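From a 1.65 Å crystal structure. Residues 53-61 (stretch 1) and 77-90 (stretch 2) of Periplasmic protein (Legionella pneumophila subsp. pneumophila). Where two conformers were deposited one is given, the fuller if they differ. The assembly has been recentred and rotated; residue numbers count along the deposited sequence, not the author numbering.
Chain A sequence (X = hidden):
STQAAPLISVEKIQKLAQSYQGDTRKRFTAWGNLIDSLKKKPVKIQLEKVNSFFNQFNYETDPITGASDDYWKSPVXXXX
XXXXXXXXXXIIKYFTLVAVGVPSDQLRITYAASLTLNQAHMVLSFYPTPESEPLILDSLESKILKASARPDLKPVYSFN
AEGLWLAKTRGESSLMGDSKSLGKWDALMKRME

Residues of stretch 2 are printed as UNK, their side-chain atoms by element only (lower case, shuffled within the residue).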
# COMPACT_ATOMS: atom_id res chain seq x y z
N PHE A 53 10.81 1.23 -2.95
CA PHE A 53 11.22 1.34 -1.55
C PHE A 53 10.58 0.24 -0.73
O PHE A 53 11.26 -0.47 0.00
CB PHE A 53 10.84 2.71 -0.95
CG PHE A 53 11.28 2.88 0.49
CD1 PHE A 53 12.57 3.26 0.79
CD2 PHE A 53 10.39 2.66 1.53
CE1 PHE A 53 12.98 3.42 2.12
CE2 PHE A 53 10.79 2.80 2.85
CZ PHE A 53 12.09 3.18 3.15
N PHE A 54 9.26 0.11 -0.84
CA PHE A 54 8.59 -0.88 -0.02
C PHE A 54 8.77 -2.30 -0.51
O PHE A 54 8.68 -3.23 0.29
CB PHE A 54 7.12 -0.50 0.20
CG PHE A 54 6.98 0.65 1.14
CD1 PHE A 54 7.40 0.52 2.45
CD2 PHE A 54 6.53 1.89 0.70
CE1 PHE A 54 7.34 1.57 3.34
CE2 PHE A 54 6.45 2.96 1.60
CZ PHE A 54 6.85 2.79 2.91
N ASN A 55 9.07 -2.48 -1.79
CA ASN A 55 9.20 -3.85 -2.30
C ASN A 55 10.42 -4.60 -1.78
O ASN A 55 10.50 -5.82 -1.93
CB ASN A 55 9.15 -3.90 -3.83
CG ASN A 55 7.73 -3.91 -4.34
OD1 ASN A 55 6.80 -4.16 -3.58
ND2 ASN A 55 7.56 -3.63 -5.63
N GLN A 56 11.33 -3.87 -1.13
CA GLN A 56 12.53 -4.43 -0.51
C GLN A 56 12.27 -5.06 0.86
O GLN A 56 13.16 -5.69 1.41
CB GLN A 56 13.58 -3.31 -0.28
CG GLN A 56 13.28 -2.50 1.01
CD GLN A 56 14.35 -1.53 1.42
OE1 GLN A 56 15.48 -1.92 1.76
NE2 GLN A 56 14.01 -0.25 1.43
N PHE A 57 11.09 -4.85 1.44
CA PHE A 57 10.80 -5.33 2.80
C PHE A 57 10.46 -6.84 2.82
O PHE A 57 10.32 -7.46 1.76
CB PHE A 57 9.64 -4.53 3.42
CG PHE A 57 10.02 -3.14 3.91
CD1 PHE A 57 10.42 -2.16 3.04
CD2 PHE A 57 9.89 -2.82 5.25
CE1 PHE A 57 10.77 -0.89 3.50
CE2 PHE A 57 10.21 -1.55 5.72
CZ PHE A 57 10.65 -0.58 4.83
N ASN A 58 10.35 -7.42 4.01
CA ASN A 58 10.02 -8.84 4.17
C ASN A 58 8.59 -9.13 3.73
O ASN A 58 7.65 -8.51 4.22
CB ASN A 58 10.18 -9.25 5.63
CG ASN A 58 11.63 -9.37 6.05
OD1 ASN A 58 12.46 -9.84 5.28
ND2 ASN A 58 11.94 -8.95 7.27
N TYR A 59 8.42 -10.10 2.83
CA TYR A 59 7.10 -10.49 2.34
C TYR A 59 6.60 -11.71 3.11
O TYR A 59 7.22 -12.78 3.07
CB TYR A 59 7.20 -10.81 0.85
CG TYR A 59 5.88 -11.10 0.17
CD1 TYR A 59 5.41 -12.40 0.04
CD2 TYR A 59 5.13 -10.07 -0.38
CE1 TYR A 59 4.21 -12.66 -0.62
CE2 TYR A 59 3.95 -10.31 -1.03
CZ TYR A 59 3.49 -11.61 -1.14
OH TYR A 59 2.31 -11.84 -1.80
N GLU A 60 5.49 -11.55 3.83
CA GLU A 60 4.95 -12.60 4.69
C GLU A 60 3.78 -13.31 4.01
O GLU A 60 3.03 -12.69 3.26
CB GLU A 60 4.50 -11.99 6.02
CG GLU A 60 5.63 -11.36 6.81
CD GLU A 60 5.17 -10.60 8.05
OE1 GLU A 60 3.94 -10.46 8.27
OE2 GLU A 60 6.05 -10.14 8.82
N THR A 61 3.66 -14.60 4.28
CA THR A 61 2.50 -15.38 3.87
C THR A 61 2.13 -16.29 5.03
O THR A 61 2.97 -16.63 5.86
CB THR A 61 2.81 -16.28 2.65
OG1 THR A 61 3.95 -17.09 2.94
CG2 THR A 61 3.07 -15.46 1.41
N UNK A 77 2.90 -0.38 11.86
CA UNK A 77 3.10 -1.79 12.19
C UNK A 77 3.97 -2.49 11.14
O UNK A 77 4.80 -3.34 11.48
o UNK A 77 -1.19 -2.46 12.68
c UNK A 77 -0.41 -2.72 13.62
c UNK A 77 1.76 -2.51 12.34
o UNK A 77 -0.70 -3.48 14.56
c UNK A 77 0.98 -2.11 13.59
N UNK A 78 3.76 -2.15 9.88
CA UNK A 78 4.57 -2.67 8.79
C UNK A 78 6.04 -2.30 9.02
O UNK A 78 6.93 -3.14 8.91
c UNK A 78 5.94 -2.11 5.76
c UNK A 78 6.54 -2.61 4.61
c UNK A 78 4.76 -4.19 4.38
c UNK A 78 4.08 -2.07 7.47
c UNK A 78 4.16 -3.68 5.53
c UNK A 78 5.95 -3.66 3.92
c UNK A 78 4.75 -2.64 6.23
N UNK A 79 6.30 -1.04 9.35
CA UNK A 79 7.67 -0.59 9.60
C UNK A 79 8.31 -1.28 10.81
O UNK A 79 9.47 -1.73 10.74
c UNK A 79 7.30 1.65 8.49
c UNK A 79 7.75 0.94 9.77
c UNK A 79 9.15 1.38 10.15
c UNK A 79 8.27 1.50 7.31
N UNK A 80 7.58 -1.36 11.91
CA UNK A 80 8.07 -2.04 13.11
C UNK A 80 8.41 -3.50 12.82
O UNK A 80 9.47 -4.00 13.23
c UNK A 80 7.48 -2.86 15.42
c UNK A 80 7.07 -1.94 14.28
c UNK A 80 6.99 -0.50 14.77
N UNK A 81 7.54 -4.18 12.08
CA UNK A 81 7.73 -5.61 11.80
C UNK A 81 8.77 -5.87 10.72
O UNK A 81 9.28 -6.98 10.60
c UNK A 81 5.40 -6.32 12.51
c UNK A 81 6.41 -6.25 11.38
o UNK A 81 4.25 -6.72 12.24
o UNK A 81 5.77 -6.00 13.65
N UNK A 82 9.06 -4.84 9.92
CA UNK A 82 9.99 -4.97 8.81
C UNK A 82 9.36 -5.61 7.59
O UNK A 82 10.07 -6.11 6.70
N UNK A 83 8.03 -5.59 7.52
CA UNK A 83 7.34 -6.13 6.37
C UNK A 83 5.95 -6.63 6.72
O UNK A 83 5.40 -6.26 7.76
N UNK A 84 5.38 -7.47 5.87
CA UNK A 84 3.99 -7.90 6.03
C UNK A 84 3.56 -8.69 4.82
O UNK A 84 4.41 -9.06 4.00
N UNK A 85 2.25 -8.94 4.68
CA UNK A 85 1.76 -9.67 3.51
C UNK A 85 1.42 -8.73 2.36
O UNK A 85 1.63 -7.53 2.47
o UNK A 85 -0.86 -8.71 4.02
c UNK A 85 0.60 -10.61 3.88
c UNK A 85 -0.63 -9.87 4.41
o UNK A 85 -1.39 -10.47 5.20
N UNK A 86 0.90 -9.28 1.26
CA UNK A 86 0.66 -8.46 0.07
C UNK A 86 -0.29 -7.30 0.35
O UNK A 86 -0.15 -6.21 -0.23
c UNK A 86 0.12 -9.33 -1.06
s UNK A 86 -1.44 -10.17 -0.66
N UNK A 87 -1.24 -7.53 1.25
CA UNK A 87 -2.21 -6.50 1.59
C UNK A 87 -1.50 -5.38 2.36
O UNK A 87 -1.71 -4.19 2.10
c UNK A 87 -3.36 -7.12 2.40
o UNK A 87 -5.09 -8.89 3.76
o UNK A 87 -5.93 -9.72 1.90
c UNK A 87 -5.08 -9.03 2.51
c UNK A 87 -3.99 -8.34 1.70
N UNK A 88 -0.61 -5.77 3.27
CA UNK A 88 0.14 -4.80 4.05
C UNK A 88 1.07 -3.94 3.18
O UNK A 88 1.21 -2.74 3.43
o UNK A 88 -1.09 -6.13 6.26
c UNK A 88 0.95 -5.48 5.16
o UNK A 88 0.64 -7.44 6.49
c UNK A 88 0.11 -6.41 6.03
N UNK A 89 1.68 -4.54 2.16
CA UNK A 89 2.52 -3.78 1.23
C UNK A 89 1.68 -2.73 0.50
O UNK A 89 2.09 -1.58 0.34
c UNK A 89 4.44 -5.35 0.59
c UNK A 89 6.82 -5.70 0.29
c UNK A 89 3.15 -4.69 0.17
c UNK A 89 5.63 -5.06 -0.07
c UNK A 89 5.64 -6.95 1.96
c UNK A 89 4.46 -6.32 1.59
c UNK A 89 6.82 -6.63 1.32
N UNK A 90 0.49 -3.13 0.05
CA UNK A 90 -0.36 -2.21 -0.70
C UNK A 90 -0.83 -1.05 0.18
O UNK A 90 -0.91 0.09 -0.27
c UNK A 90 -1.55 -2.95 -1.30
O HOH W 1 10.22 -9.00 9.08
O HOH W 2 1.04 -12.27 1.29
O HOH W 3 8.11 -8.93 8.31

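Position 77 carries three carbons in a row, the last bearing two oxygens, and reaches nothing on stretch 1; an unbranched chain ending in a carboxylate at this length is Glu-77. Position 78 has one carbon followed by a six-carbon ring without a hydroxyl, and the ring approaches the phenyl groups of stretch 1. This is Phe-78, whose CE1 lies 3.4 Å from Phe-57 CD2, over one face of the Phe-57 ring, and 3.9 Å from Phe-54 CD1. At position 79 four carbons fork at the first, one arm two carbons long, and the end of that arm packs on the phenyl rings of residues 54 and 57. This is Ile-79, whose CD1 lies 3.9 Å from Phe-57 CE2 and 4.1 Å from Phe-54 CE1, at the edge of the latter ring.

Position 80 has one carbon bearing two more and is out of reach of stretch 1, which makes it Val-80. Position 81 shows two carbons, the second with two oxygens, and is Asp-81; its backbone O receives a hydrogen bond from a water that in turn accepts one from Asn-58 ND2.

Position 82 has no side-chain atoms, and its O accepts from Asn-58 N at 3.0 Å; it is Gly-82, which leaves the helix with positive phi, a conformation that favours glycine. Position 83 is also without side-chain atoms, and its bare CA makes a CA-H...O contact with Asn-58 O at 3.2 Å. It is Gly-83: its backbone angles would jam a CB against the preceding carbonyl, and an ideal CB would also stand 2.0 Å from Asn-58 O. Position 84, again with no side-chain atoms, donates from N to Asn-58 O at 3.0 Å and accepts at O from Glu-60 N at 2.7 Å; it is Gly-84.

Position 85 has two carbons, the second with two oxygens, and its CB lies 3.3 Å from Glu-60 O. It is Asp-85, the N-cap of the following helix. Position 86 is one carbon and one sulfur; its CB is 3.4 Å from Tyr-59 OH, and a water links its N to Glu-60 O, hence Cys-86. Position 87, three carbons ending in two oxygens and remote from stretch 1, is Glu-87, while position 88, two carbons with two oxygens on the second, is Asp-88. Asp-85 OD1 accepts from Asp-88 N at 3.0 Å, and Asp-88 OD2 accepts from Asp-85 N at 2.8 Å, a reciprocal arrangement at the helix start.

Position 89 is a carbon plus a six-carbon ring; its CA-to-CB bond points toward stretch 1, and the ring packs against residues 54, 57 and 59. It is Phe-89. Its CE2 comes within 3.1 Å of Phe-54 O, and Tyr-59 CD2 lies over one face of its ring, 3.9 Å from Phe-89 CE1. Position 90, a single carbon out of reach, is Ala-90.

The contact thus joins a short parallel strand pairing to two aromatic clusters. Three backbone hydrogen bonds set the register, the absence of a CB at Gly-83 leaving room for Asn-58 O where Asn-58 CA and Gly-83 CA are 4.4 Å apart. Phe-78 and Ile-79 pack against Phe-54 and Phe-57, while Phe-89 fills the space beside Phe-57 and Tyr-59.

Stretch 2, residues 77-90: EFIVDGGGDCEDFA
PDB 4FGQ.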